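Local coordinates for CMP-sialic acid transporter 1 (Zea mays, PDB 6I1R), which probably exchanges CMP-sialic acid from the cytoplasm for CMP across the Golgi membrane, and is captured here facing outward with CMP bound, at residues Lys262-Ser265 against Thr266-Met270; Trp225-Leu228 against Phe229-Tyr232; Leu46-Ser49 against Gly50-Trp54; Phe90-Leu93 against Thr94-Pro98; Thr180-Leu183 against Met184-Asn188. The protein carries 5 engineered substitutions. One frame throughout, in Å; residues are numbered along the deposited sequence.

Contact 1 (Lys262-Ser265 against Thr266-Met270)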
loop_
_atom_site.group_PDB
_atom_site.type_symbol
_atom_site.label_atom_id
_atom_site.label_comp_id
_atom_site.label_asym_id
_atom_site.label_seq_id
_atom_site.Cartn_x
_atom_site.Cartn_y
_atom_site.Cartn_z
ATOM N N LYS B 262 -16.939 21.526 -11.569
ATOM C CA LYS B 262 -15.902 20.534 -11.284
ATOM C C LYS B 262 -16.399 19.597 -10.175
ATOM O O LYS B 262 -16.507 18.395 -10.395
ATOM C CB LYS B 262 -14.584 21.212 -10.893
ATOM C CG LYS B 262 -13.460 20.278 -10.453
ATOM C CD LYS B 262 -12.299 21.031 -9.824
ATOM C CE LYS B 262 -11.427 20.248 -8.859
ATOM N NZ LYS B 262 -12.094 19.076 -8.243
ATOM N N VAL B 263 -16.733 20.156 -9.012
ATOM C CA VAL B 263 -17.032 19.334 -7.825
ATOM C C VAL B 263 -18.334 18.545 -8.032
ATOM O O VAL B 263 -18.533 17.533 -7.364
ATOM C CB VAL B 263 -17.073 20.158 -6.521
ATOM C CG1 VAL B 263 -15.717 20.770 -6.199
ATOM C CG2 VAL B 263 -18.155 21.226 -6.530
ATOM N N TYR B 264 -19.220 18.984 -8.927
ATOM C CA TYR B 264 -20.379 18.155 -9.279
ATOM C C TYR B 264 -19.910 16.959 -10.120
ATOM O O TYR B 264 -20.396 15.848 -9.927
ATOM C CB TYR B 264 -21.469 18.977 -9.977
ATOM C CG TYR B 264 -22.541 19.499 -9.051
ATOM C CD1 TYR B 264 -23.655 18.734 -8.742
ATOM C CD2 TYR B 264 -22.442 20.754 -8.473
ATOM C CE1 TYR B 264 -24.643 19.203 -7.891
ATOM C CE2 TYR B 264 -23.421 21.239 -7.619
ATOM C CZ TYR B 264 -24.526 20.460 -7.325
ATOM O OH TYR B 264 -25.488 20.936 -6.482
ATOM N N SER B 265 -18.957 17.179 -11.027
ATOM C CA SER B 265 -18.408 16.095 -11.858
ATOM C C SER B 265 -17.698 15.057 -10.980
ATOM O O SER B 265 -17.928 13.855 -11.124
ATOM C CB SER B 265 -17.473 16.630 -12.915
ATOM O OG SER B 265 -18.140 17.537 -13.779
ATOM N N THR B 266 -16.839 15.543 -10.086
ATOM C CA THR B 266 -16.047 14.708 -9.176
ATOM C C THR B 266 -16.973 13.881 -8.275
ATOM O O THR B 266 -16.733 12.696 -8.044
ATOM C CB THR B 266 -15.121 15.566 -8.303
ATOM O OG1 THR B 266 -14.904 16.820 -8.948
ATOM C CG2 THR B 266 -13.787 14.907 -8.031
ATOM N N SER B 267 -18.013 14.530 -7.760
ATOM C CA SER B 267 -18.963 13.889 -6.853
ATOM C C SER B 267 -19.719 12.772 -7.583
ATOM O O SER B 267 -19.833 11.660 -7.070
ATOM C CB SER B 267 -19.913 14.901 -6.264
ATOM O OG SER B 267 -19.218 15.835 -5.449
ATOM N N MET B 268 -20.211 13.074 -8.784
ATOM C CA MET B 268 -20.997 12.113 -9.569
ATOM C C MET B 268 -20.103 10.961 -10.047
ATOM O O MET B 268 -20.598 9.861 -10.304
ATOM C CB MET B 268 -21.643 12.786 -10.785
ATOM C CG MET B 268 -22.675 13.842 -10.430
ATOM S SD MET B 268 -23.971 13.238 -9.325
ATOM C CE MET B 268 -24.456 14.772 -8.537
ATOM N N ALA B 269 -18.803 11.213 -10.181
ATOM C CA ALA B 269 -17.847 10.158 -10.522
ATOM C C ALA B 269 -17.773 9.138 -9.380
ATOM O O ALA B 269 -17.783 7.927 -9.611
ATOM C CB ALA B 269 -16.493 10.761 -10.806
ATOM N N MET B 270 -17.707 9.652 -8.155
ATOM C CA MET B 270 -17.595 8.832 -6.950
ATOM C C MET B 270 -18.830 7.932 -6.805
ATOM O O MET B 270 -18.720 6.806 -6.321
ATOM C CB MET B 270 -17.466 9.718 -5.708
ATOM C CG MET B 270 -17.025 8.971 -4.464
ATOM S SD MET B 270 -17.846 9.587 -2.974
ATOM C CE MET B 270 -19.487 8.903 -3.201
#
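Lys262 meets Thr266, and Val263 meets Ser267, one turn apart on helix 259-279, and in each pair a hydroxyl adds a second hydrogen bond to the backbone one. Lys262 O accepts from Thr266 N at 2.9 Å and from Thr266 OG1 at 2.7 Å; the amide comes almost straight at the oxygen (C=O...N angle 163°), whereas the hydroxyl stands above the carbonyl plane. The roles are exchanged at the next carbonyl. Ser267 OG, 2.6 Å from Val263 O, approaches nearly end-on, and Ser267 N, 3.1 Å from Val263 O, lies above the plane. Ser267 OG sits beside its own backbone N (chi1 -64°), which folds the hydroxyl back onto the preceding turn and satisfies it within the helix, a familiar solution for serine in a membrane segment.

The apolar part is small. Met268 folds at its CB-CG bond and runs alongside Tyr264 in the same direction, and its CE touches the ring edge 4.0 Å from Tyr264 CD1.

Four helices surround this buried turn. Tyr264 OH bonds Ser299 O on helix 287-304, Ser265 OG reaches Ala7 O on helix 3-24 as well as Val261 O, and Ser267 packs on Ile109 of helix 108-118 and Leu135 of helix 126-143.

Contact 2 (Trp225-Leu228 against Phe229-Tyr232)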
loop_
_atom_site.group_PDB
_atom_site.type_symbol
_atom_site.label_atom_id
_atom_site.label_comp_id
_atom_site.label_asym_id
_atom_site.label_seq_id
_atom_site.Cartn_x
_atom_site.Cartn_y
_atom_site.Cartn_z
ATOM N N TRP B 225 14.856 9.085 -9.598
ATOM C CA TRP B 225 14.898 9.019 -11.069
ATOM C C TRP B 225 15.201 7.588 -11.535
ATOM O O TRP B 225 14.648 7.133 -12.540
ATOM C CB TRP B 225 15.893 10.037 -11.650
ATOM C CG TRP B 225 17.278 9.987 -11.078
ATOM C CD1 TRP B 225 17.776 10.760 -10.069
ATOM C CD2 TRP B 225 18.362 9.141 -11.503
ATOM N NE1 TRP B 225 19.086 10.444 -9.826
ATOM C CE2 TRP B 225 19.473 9.455 -10.691
ATOM C CE3 TRP B 225 18.501 8.147 -12.480
ATOM C CZ2 TRP B 225 20.702 8.810 -10.830
ATOM C CZ3 TRP B 225 19.715 7.510 -12.616
ATOM C CH2 TRP B 225 20.800 7.839 -11.801
ATOM N N GLN B 226 16.064 6.884 -10.808
ATOM C CA GLN B 226 16.404 5.490 -11.120
ATOM C C GLN B 226 15.182 4.595 -10.869
ATOM O O GLN B 226 14.855 3.724 -11.676
ATOM C CB GLN B 226 17.598 5.050 -10.269
ATOM C CG GLN B 226 18.202 3.715 -10.682
ATOM C CD GLN B 226 19.321 3.295 -9.761
ATOM O OE1 GLN B 226 19.168 3.256 -8.541
ATOM N NE2 GLN B 226 20.463 2.968 -10.342
ATOM N N ARG B 227 14.504 4.847 -9.754
ATOM C CA ARG B 227 13.370 4.045 -9.287
ATOM C C ARG B 227 12.110 4.341 -10.116
ATOM O O ARG B 227 11.154 3.562 -10.091
ATOM C CB ARG B 227 13.134 4.363 -7.806
ATOM C CG ARG B 227 12.143 3.454 -7.094
ATOM C CD ARG B 227 12.170 3.675 -5.591
ATOM N NE ARG B 227 11.829 5.042 -5.209
ATOM C CZ ARG B 227 12.708 6.008 -4.948
ATOM N NH1 ARG B 227 12.280 7.205 -4.582
ATOM N NH2 ARG B 227 14.006 5.783 -5.054
ATOM N N LEU B 228 12.135 5.438 -10.875
ATOM C CA LEU B 228 10.934 6.083 -11.436
ATOM C C LEU B 228 10.036 5.086 -12.182
ATOM O O LEU B 228 8.817 5.208 -12.116
ATOM C CB LEU B 228 11.373 7.209 -12.378
ATOM C CG LEU B 228 10.274 8.187 -12.793
ATOM C CD1 LEU B 228 10.298 9.436 -11.922
ATOM C CD2 LEU B 228 10.409 8.565 -14.261
ATOM N N PHE B 229 10.622 4.124 -12.894
ATOM C CA PHE B 229 9.851 3.249 -13.793
ATOM C C PHE B 229 9.539 1.899 -13.130
ATOM O O PHE B 229 8.860 1.071 -13.736
ATOM C CB PHE B 229 10.608 3.041 -15.110
ATOM C CG PHE B 229 10.223 3.978 -16.229
ATOM C CD1 PHE B 229 10.056 5.336 -16.000
ATOM C CD2 PHE B 229 10.051 3.502 -17.521
ATOM C CE1 PHE B 229 9.707 6.192 -17.035
ATOM C CE2 PHE B 229 9.706 4.360 -18.555
ATOM C CZ PHE B 229 9.535 5.704 -18.309
ATOM N N ASN B 230 10.003 1.670 -11.902
ATOM C CA ASN B 230 9.907 0.338 -11.285
ATOM C C ASN B 230 8.435 -0.082 -11.150
ATOM O O ASN B 230 7.573 0.727 -10.799
ATOM C CB ASN B 230 10.608 0.275 -9.924
ATOM C CG ASN B 230 12.110 0.099 -10.027
ATOM O OD1 ASN B 230 12.614 -0.469 -10.993
ATOM N ND2 ASN B 230 12.832 0.566 -9.023
ATOM N N GLY B 231 8.169 -1.349 -11.463
ATOM C CA GLY B 231 6.855 -1.964 -11.255
ATOM C C GLY B 231 5.800 -1.481 -12.238
ATOM O O GLY B 231 4.654 -1.936 -12.171
ATOM N N TYR B 232 6.172 -0.594 -13.162
ATOM C CA TYR B 232 5.199 0.089 -14.021
ATOM C C TYR B 232 4.635 -0.885 -15.059
ATOM O O TYR B 232 5.303 -1.230 -16.032
ATOM C CB TYR B 232 5.823 1.306 -14.711
ATOM C CG TYR B 232 5.624 2.610 -13.981
ATOM C CD1 TYR B 232 6.288 2.883 -12.796
ATOM C CD2 TYR B 232 4.759 3.574 -14.475
ATOM C CE1 TYR B 232 6.099 4.078 -12.121
ATOM C CE2 TYR B 232 4.561 4.775 -13.814
ATOM C CZ TYR B 232 5.235 5.030 -12.632
ATOM O OH TYR B 232 5.044 6.213 -11.979
HETATM O O HOH W 1 13.429 2.368 -13.548
#
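Arg227 and Asn230 close a type I beta turn at the surface, where the short, weakly bonded helix 224-227 gives way to the loop before helix 234-256. Its bond runs from Asn230 N to Arg227 O at 2.9 Å, with the donor above the carbonyl plane. The Asn230 side chain bends back beside its own backbone N (chi1 -81°), bringing ND2 to 3.5 Å from Arg227 CG; the two side chains cross at about a right angle. A water donates to Gln226 O at 2.7 Å and makes only a weak bond with Phe229 N.

A type II turn from Phe229 to Tyr232 follows directly, with Gly231 at its third position, where the backbone takes a positive phi of 73°. Leu228 serves both turns: its CD2 lies in the plane of the Phe229 ring, at the edge, 3.7 Å from Phe229 CD1, while its carbonyl oxygen comes up to the Tyr232 ring obliquely, nearest CE1.

Helix 37-59 receives Leu228 on Phe39 and Leu40, and Tyr232 on Ile37 and Leu40, with Tyr232 OH bonded to Thr36 OG1 just before that helix. Phe229 and Tyr232 both meet Trp237 at the start of helix 234-256, and Asn230 packs on Tyr95 of the second subunit.

Contact 3 (Leu46-Ser49 against Gly50-Trp54)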
loop_
_atom_site.group_PDB
_atom_site.type_symbol
_atom_site.label_atom_id
_atom_site.label_comp_id
_atom_site.label_asym_id
_atom_site.label_seq_id
_atom_site.Cartn_x
_atom_site.Cartn_y
_atom_site.Cartn_z
ATOM N N LEU B 46 1.973 18.921 -19.008
ATOM C CA LEU B 46 2.890 19.995 -19.398
ATOM C C LEU B 46 3.291 19.836 -20.869
ATOM O O LEU B 46 3.358 20.824 -21.603
ATOM C CB LEU B 46 4.127 19.965 -18.493
ATOM C CG LEU B 46 5.319 20.793 -18.976
ATOM C CD1 LEU B 46 4.962 22.269 -19.052
ATOM C CD2 LEU B 46 6.526 20.580 -18.077
ATOM N N SER B 47 3.575 18.603 -21.287
ATOM C CA SER B 47 4.101 18.353 -22.629
ATOM C C SER B 47 2.963 18.307 -23.660
ATOM O O SER B 47 3.195 18.598 -24.833
ATOM C CB SER B 47 4.940 17.097 -22.663
ATOM O OG SER B 47 4.130 15.931 -22.663
ATOM N N VAL B 48 1.748 17.950 -23.238
ATOM C CA VAL B 48 0.589 17.953 -24.147
ATOM C C VAL B 48 0.087 19.395 -24.317
ATOM O O VAL B 48 -0.411 19.756 -25.386
ATOM C CB VAL B 48 -0.526 17.005 -23.658
ATOM C CG1 VAL B 48 -1.889 17.348 -24.242
ATOM C CG2 VAL B 48 -0.184 15.551 -23.946
ATOM N N SER B 49 0.206 20.214 -23.275
ATOM C CA SER B 49 -0.184 21.621 -23.371
ATOM C C SER B 49 0.807 22.370 -24.271
ATOM O O SER B 49 0.404 23.094 -25.185
ATOM C CB SER B 49 -0.282 22.250 -22.006
ATOM O OG SER B 49 -1.287 21.613 -21.233
ATOM N N GLY B 50 2.097 22.171 -24.011
ATOM C CA GLY B 50 3.159 22.736 -24.838
ATOM C C GLY B 50 2.986 22.380 -26.306
ATOM O O GLY B 50 3.169 23.229 -27.179
ATOM N N PHE B 51 2.625 21.128 -26.578
ATOM C CA PHE B 51 2.388 20.686 -27.951
ATOM C C PHE B 51 1.281 21.536 -28.584
ATOM O O PHE B 51 1.463 22.074 -29.673
ATOM C CB PHE B 51 2.010 19.203 -28.009
ATOM C CG PHE B 51 1.568 18.740 -29.375
ATOM C CD1 PHE B 51 2.499 18.364 -30.332
ATOM C CD2 PHE B 51 0.223 18.699 -29.712
ATOM C CE1 PHE B 51 2.093 17.948 -31.591
ATOM C CE2 PHE B 51 -0.181 18.285 -30.972
ATOM C CZ PHE B 51 0.755 17.909 -31.910
ATOM N N PHE B 52 0.146 21.648 -27.899
ATOM C CA PHE B 52 -0.993 22.391 -28.436
ATOM C C PHE B 52 -0.669 23.888 -28.500
ATOM O O PHE B 52 -1.167 24.572 -29.387
ATOM C CB PHE B 52 -2.263 22.139 -27.616
ATOM C CG PHE B 52 -2.854 20.758 -27.747
ATOM C CD1 PHE B 52 -2.869 20.095 -28.967
ATOM C CD2 PHE B 52 -3.429 20.130 -26.654
ATOM C CE1 PHE B 52 -3.419 18.827 -29.080
ATOM C CE2 PHE B 52 -3.982 18.863 -26.769
ATOM C CZ PHE B 52 -3.976 18.214 -27.982
ATOM N N LEU B 53 0.152 24.395 -27.582
ATOM C CA LEU B 53 0.566 25.800 -27.650
ATOM C C LEU B 53 1.375 26.025 -28.935
ATOM O O LEU B 53 1.082 26.942 -29.700
ATOM C CB LEU B 53 1.382 26.164 -26.404
ATOM C CG LEU B 53 1.824 27.624 -26.304
ATOM C CD1 LEU B 53 0.636 28.568 -26.423
ATOM C CD2 LEU B 53 2.576 27.874 -25.006
ATOM N N TRP B 54 2.374 25.172 -29.159
ATOM C CA TRP B 54 3.210 25.204 -30.370
ATOM C C TRP B 54 2.325 25.174 -31.623
ATOM O O TRP B 54 2.457 26.022 -32.511
ATOM C CB TRP B 54 4.206 24.036 -30.344
ATOM C CG TRP B 54 4.996 23.827 -31.602
ATOM C CD1 TRP B 54 6.215 24.361 -31.908
ATOM C CD2 TRP B 54 4.641 22.986 -32.715
ATOM N NE1 TRP B 54 6.633 23.926 -33.136
ATOM C CE2 TRP B 54 5.690 23.077 -33.655
ATOM C CE3 TRP B 54 3.540 22.174 -33.013
ATOM C CZ2 TRP B 54 5.667 22.384 -34.866
ATOM C CZ3 TRP B 54 3.516 21.494 -34.211
ATOM C CH2 TRP B 54 4.565 21.603 -35.126
#
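Ser49 O accepts the shortest hydrogen bond of this helical turn, from Leu53 N at 2.7 Å, with the donor nearly in line with the carbonyl (C=O...N angle 163°). The bonds beside it are longer: Gly50 N reaches Leu46 O at 3.0 Å, and Phe52 N lies 3.2 Å from Val48 O, above the carbonyl plane. Together they carry helix 37-59 through its middle.

Val48 and Phe52 supply the side-chain contact, lying side by side and pointing the same way. The CG1 branch of Val48 does the touching, 3.6 Å from Phe52 CE2. With chi1 at 159°, CG1 stands opposite the backbone N and beside the carbonyl carbon, on the side where Phe52 lies. The Phe52 ring also passes obliquely by Val48 O, with CD2 at 3.3 Å from that oxygen. Phe52 CE1 lies at the edge of the Phe51 ring, in its plane.

Ser49 OG bonds Lys45 O, one turn back on a residue of the CMP pocket, and Val48 and Ser49 pack on Leu248 of helix 234-256. Backbone bonds and serine hydroxyls thus settle their polarity mainly inside the helix, the exposed Ser47 through its bond to Leu43 O, while the aromatic rings of Phe51 and Trp54 lie on the surface, as suits a segment predicted to cross the membrane.

Contact 4 (Phe90-Leu93 against Thr94-Pro98)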
loop_
_atom_site.group_PDB
_atom_site.type_symbol
_atom_site.label_atom_id
_atom_site.label_comp_id
_atom_site.label_asym_id
_atom_site.label_seq_id
_atom_site.Cartn_x
_atom_site.Cartn_y
_atom_site.Cartn_z
ATOM N N PHE B 90 -1.036 13.665 4.706
ATOM C CA PHE B 90 -0.224 12.633 5.346
ATOM C C PHE B 90 -0.344 12.753 6.868
ATOM O O PHE B 90 -0.496 11.744 7.557
ATOM C CB PHE B 90 1.246 12.717 4.928
ATOM C CG PHE B 90 2.132 11.736 5.654
ATOM C CD1 PHE B 90 1.949 10.370 5.496
ATOM C CD2 PHE B 90 3.128 12.170 6.515
ATOM C CE1 PHE B 90 2.752 9.463 6.169
ATOM C CE2 PHE B 90 3.931 11.262 7.188
ATOM C CZ PHE B 90 3.742 9.910 7.014
ATOM N N ALA B 91 -0.277 13.982 7.377
ATOM C CA ALA B 91 -0.383 14.220 8.813
ATOM C C ALA B 91 -1.709 13.649 9.337
ATOM O O ALA B 91 -1.718 12.923 10.331
ATOM C CB ALA B 91 -0.252 15.694 9.109
ATOM N N THR B 92 -2.806 13.955 8.644
ATOM C CA THR B 92 -4.156 13.541 9.061
ATOM C C THR B 92 -4.203 12.025 9.288
ATOM O O THR B 92 -4.570 11.561 10.371
ATOM C CB THR B 92 -5.214 13.948 8.026
ATOM O OG1 THR B 92 -4.953 15.286 7.599
ATOM C CG2 THR B 92 -6.626 13.857 8.561
ATOM N N LEU B 93 -3.789 11.270 8.272
ATOM C CA LEU B 93 -3.891 9.803 8.262
ATOM C C LEU B 93 -3.160 9.176 9.459
ATOM O O LEU B 93 -3.358 7.991 9.723
ATOM C CB LEU B 93 -3.320 9.273 6.941
ATOM C CG LEU B 93 -4.178 9.521 5.699
ATOM C CD1 LEU B 93 -3.347 9.404 4.431
ATOM C CD2 LEU B 93 -5.362 8.564 5.649
ATOM N N THR B 94 -2.322 9.931 10.176
ATOM C CA THR B 94 -1.657 9.397 11.375
ATOM C C THR B 94 -2.550 9.584 12.611
ATOM O O THR B 94 -2.143 9.215 13.710
ATOM C CB THR B 94 -0.272 10.022 11.596
ATOM O OG1 THR B 94 -0.427 11.363 12.059
ATOM C CG2 THR B 94 0.588 10.007 10.352
ATOM N N TYR B 95 -3.744 10.156 12.450
ATOM C CA TYR B 95 -4.730 10.204 13.537
ATOM C C TYR B 95 -6.002 9.427 13.163
ATOM O O TYR B 95 -6.695 8.940 14.054
ATOM C CB TYR B 95 -5.081 11.651 13.891
ATOM C CG TYR B 95 -3.934 12.477 14.418
ATOM C CD1 TYR B 95 -3.081 13.144 13.553
ATOM C CD2 TYR B 95 -3.708 12.608 15.778
ATOM C CE1 TYR B 95 -2.029 13.914 14.027
ATOM C CE2 TYR B 95 -2.661 13.373 16.269
ATOM C CZ TYR B 95 -1.818 14.029 15.390
ATOM O OH TYR B 95 -0.783 14.786 15.859
ATOM N N VAL B 96 -6.316 9.307 11.871
ATOM C CA VAL B 96 -7.594 8.724 11.443
ATOM C C VAL B 96 -7.334 7.587 10.447
ATOM O O VAL B 96 -6.367 7.617 9.683
ATOM C CB VAL B 96 -8.530 9.787 10.835
ATOM C CG1 VAL B 96 -8.872 10.881 11.834
ATOM C CG2 VAL B 96 -7.970 10.389 9.554
ATOM N N ASP B 97 -8.220 6.594 10.467
ATOM C CA ASP B 97 -8.249 5.557 9.433
ATOM C C ASP B 97 -8.625 6.213 8.097
ATOM O O ASP B 97 -9.295 7.245 8.092
ATOM C CB ASP B 97 -9.207 4.417 9.797
ATOM C CG ASP B 97 -10.585 4.864 10.264
ATOM O OD1 ASP B 97 -11.217 5.666 9.548
ATOM O OD2 ASP B 97 -11.017 4.403 11.341
ATOM N N PRO B 98 -8.194 5.624 6.965
ATOM C CA PRO B 98 -8.451 6.227 5.645
ATOM C C PRO B 98 -9.942 6.411 5.311
ATOM O O PRO B 98 -10.274 7.279 4.505
ATOM C CB PRO B 98 -7.809 5.266 4.633
ATOM C CG PRO B 98 -6.736 4.584 5.430
ATOM C CD PRO B 98 -7.364 4.421 6.797
#
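Thr94 and Ala91 meet where the chain turns out of helix 76-92 toward an N-capped start of helix 98-104. Two hydrogen bonds converge on Ala91 O: Thr94 OG1 at 2.7 Å lies in the carbonyl plane, and Thr94 N at 3.1 Å stands above it. The next carbonyl is gripped twice as well. Tyr95 N lies 2.6 Å from Thr92 O and Val96 N 3.2 Å from it, and the two amides come from opposite faces of the carbonyl plane. The bonds from Thr94 N and Tyr95 N span three residues, a tighter winding than the alpha-helical bond of Val96.

Side chains close round this backbone. Thr92 CG2 touches Val96 CG2 at 3.8 Å, the two crossing at a slant, and Leu93 extends CD2 to 4.2 Å from Pro98 CG. The Tyr95 ring turns its edge to the helix end, with Thr92 O in its plane.

Further out, the Asp97 side chain, at the N-cap, caps a backbone N at the start of the following helix, and its OD1 is also bonded to Ser99 OG and Thr100 OG1; Thr92 OG1 returns to Val88 O. Tyr95 and Thr92 lean on Leu165 of helix 160-186. Phe90, Thr94 and Tyr95 pack on Leu221 of the second subunit, so the turn forms part of the dimer interface. Thr94 OG1, set between its own backbone N and carbonyl carbon (chi1 73°), serves both sides: it donates to Ala91 O and is also hydrogen-bonded to Gly222 N of the second subunit.

Contact 5 (Thr180-Leu183 against Met184-Asn188)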
loop_
_atom_site.group_PDB
_atom_site.type_symbol
_atom_site.label_atom_id
_atom_site.label_comp_id
_atom_site.label_asym_id
_atom_site.label_seq_id
_atom_site.Cartn_x
_atom_site.Cartn_y
_atom_site.Cartn_z
ATOM N N THR B 180 -6.764 28.524 -8.838
ATOM C CA THR B 180 -6.508 28.155 -10.231
ATOM C C THR B 180 -7.517 28.872 -11.138
ATOM O O THR B 180 -7.127 29.535 -12.099
ATOM C CB THR B 180 -6.534 26.631 -10.413
ATOM O OG1 THR B 180 -5.536 26.072 -9.557
ATOM C CG2 THR B 180 -6.279 26.196 -11.840
ATOM N N GLU B 181 -8.804 28.753 -10.811
ATOM C CA GLU B 181 -9.868 29.421 -11.571
ATOM C C GLU B 181 -9.554 30.916 -11.691
ATOM O O GLU B 181 -9.685 31.501 -12.770
ATOM C CB GLU B 181 -11.230 29.216 -10.903
ATOM C CG GLU B 181 -12.370 29.916 -11.626
ATOM C CD GLU B 181 -13.757 29.368 -11.339
ATOM O OE1 GLU B 181 -13.878 28.476 -10.475
ATOM O OE2 GLU B 181 -14.718 29.841 -11.975
ATOM N N TYR B 182 -9.151 31.522 -10.575
ATOM C CA TYR B 182 -8.756 32.927 -10.569
ATOM C C TYR B 182 -7.709 33.158 -11.667
ATOM O O TYR B 182 -7.886 34.040 -12.504
ATOM C CB TYR B 182 -8.258 33.345 -9.181
ATOM C CG TYR B 182 -7.409 34.591 -9.154
ATOM C CD1 TYR B 182 -7.958 35.837 -9.414
ATOM C CD2 TYR B 182 -6.056 34.530 -8.864
ATOM C CE1 TYR B 182 -7.186 36.988 -9.390
ATOM C CE2 TYR B 182 -5.269 35.670 -8.835
ATOM C CZ TYR B 182 -5.836 36.904 -9.100
ATOM O OH TYR B 182 -5.070 38.033 -9.077
ATOM N N LEU B 183 -6.658 32.340 -11.682
ATOM C CA LEU B 183 -5.548 32.520 -12.628
ATOM C C LEU B 183 -6.050 32.414 -14.076
ATOM O O LEU B 183 -5.702 33.255 -14.904
ATOM C CB LEU B 183 -4.451 31.483 -12.354
ATOM C CG LEU B 183 -3.644 31.678 -11.070
ATOM C CD1 LEU B 183 -2.547 30.631 -10.960
ATOM C CD2 LEU B 183 -3.048 33.076 -10.994
ATOM N N MET B 184 -6.853 31.397 -14.382
ATOM C CA MET B 184 -7.330 31.200 -15.759
ATOM C C MET B 184 -8.161 32.417 -16.192
ATOM O O MET B 184 -7.986 32.935 -17.296
ATOM C CB MET B 184 -8.199 29.943 -15.900
ATOM C CG MET B 184 -7.624 28.690 -15.263
ATOM S SD MET B 184 -5.859 28.447 -15.575
ATOM C CE MET B 184 -5.925 27.746 -17.223
ATOM N N LYS B 185 -9.049 32.870 -15.308
ATOM C CA LYS B 185 -10.061 33.872 -15.660
ATOM C C LYS B 185 -9.519 35.298 -15.482
ATOM O O LYS B 185 -10.148 36.242 -15.963
ATOM C CB LYS B 185 -11.328 33.674 -14.820
ATOM C CG LYS B 185 -12.241 32.548 -15.287
ATOM C CD LYS B 185 -13.368 32.246 -14.322
ATOM C CE LYS B 185 -14.089 30.953 -14.634
ATOM N NZ LYS B 185 -15.088 31.110 -15.716
ATOM N N LYS B 186 -8.378 35.476 -14.814
ATOM C CA LYS B 186 -7.828 36.826 -14.620
ATOM C C LYS B 186 -7.145 37.308 -15.908
ATOM O O LYS B 186 -6.827 38.493 -16.021
ATOM C CB LYS B 186 -6.856 36.881 -13.435
ATOM C CG LYS B 186 -5.435 36.400 -13.711
ATOM C CD LYS B 186 -4.411 36.887 -12.704
ATOM C CE LYS B 186 -4.284 38.396 -12.671
ATOM N NZ LYS B 186 -2.879 38.829 -12.485
ATOM N N ASN B 187 -6.907 36.399 -16.858
ATOM C CA ASN B 187 -6.230 36.724 -18.116
ATOM C C ASN B 187 -7.138 36.392 -19.306
ATOM O O ASN B 187 -8.033 35.550 -19.220
ATOM C CB ASN B 187 -4.911 35.959 -18.274
ATOM C CG ASN B 187 -3.707 36.678 -17.702
ATOM O OD1 ASN B 187 -3.835 37.724 -17.069
ATOM N ND2 ASN B 187 -2.527 36.123 -17.925
ATOM N N ASN B 188 -6.844 37.042 -20.426
ATOM C CA ASN B 188 -7.489 36.752 -21.707
ATOM C C ASN B 188 -6.566 35.826 -22.515
ATOM O O ASN B 188 -6.642 35.772 -23.744
ATOM C CB ASN B 188 -7.860 38.042 -22.453
ATOM C CG ASN B 188 -7.181 39.281 -21.902
ATOM O OD1 ASN B 188 -5.954 39.372 -21.881
ATOM N ND2 ASN B 188 -7.970 40.239 -21.445
#
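Thr180 and Met184 make the buried, closely packed side of this last stretch of helix 160-186, while Tyr182 and Lys186 form a looser pair toward the exposed side. Met184 N bonds Thr180 O at 3.0 Å, nearly in line with the carbonyl. The methionine chain curls at its CB-CG and CG-SD bonds and packs on Ser251 and Met254 of helix 234-256.

Glu181 is buried as well, and Lys185 runs out from it along the surface. The Glu181 chain is extended, with CG anti to the backbone N (chi1 179°), and crosses the lysine at a slant. Lys185 CE packs 3.6 Å from Glu181 CG, but the charged ends stand apart: the salt bridge from Glu181 OE2 to Lys185 NZ is long, at 4.0 Å. Each end has a stronger partner elsewhere, Glu181 OE1 with Asn259 N and Lys185 NZ with Lys255 O. The pair therefore spans the join between helices 234-256 and 259-279, and the partial charges of those helix ends probably reinforce both bonds.

The outer side is less firmly bonded. Lys186 N has only weak hydrogen bonds, to Tyr182 O at 2.8 Å and to Leu183 O at 3.5 Å. Its CB lies over one face of the Tyr182 ring, and the chain continues past the phenol until CE is 3.7 Å from Tyr182 OH. This course starts from CG set between the backbone N and the carbonyl carbon (chi1 81°).

Regular i to i+4 bonds hold up to Lys185 and become weak at Lys186, as at the carboxyl-terminal end of a helix, with Glu181-Lys185 an i to i+4 ion pair on its last turns.

Overall arrangement
Along the chain the order is contact 3, contact 4, contact 5, contact 2 and contact 1, each within one stretch of an all-alpha transporter. Contact 1 lies deepest, its centre about 9 Å from that of the chain. Contact 5 comes nearest to it, about 7 Å between nearest atoms, and is joined to the start of helix 259-279, which carries contact 1. Contacts 3 and 2 lie on or against helix 37-59, with centres about 25 Å apart. Contact 4 lies across the chain's centre from contacts 3 and 5. Contacts 2 and 4 both touch the second subunit, so these two turns link the transporter's helices to its dimer interface.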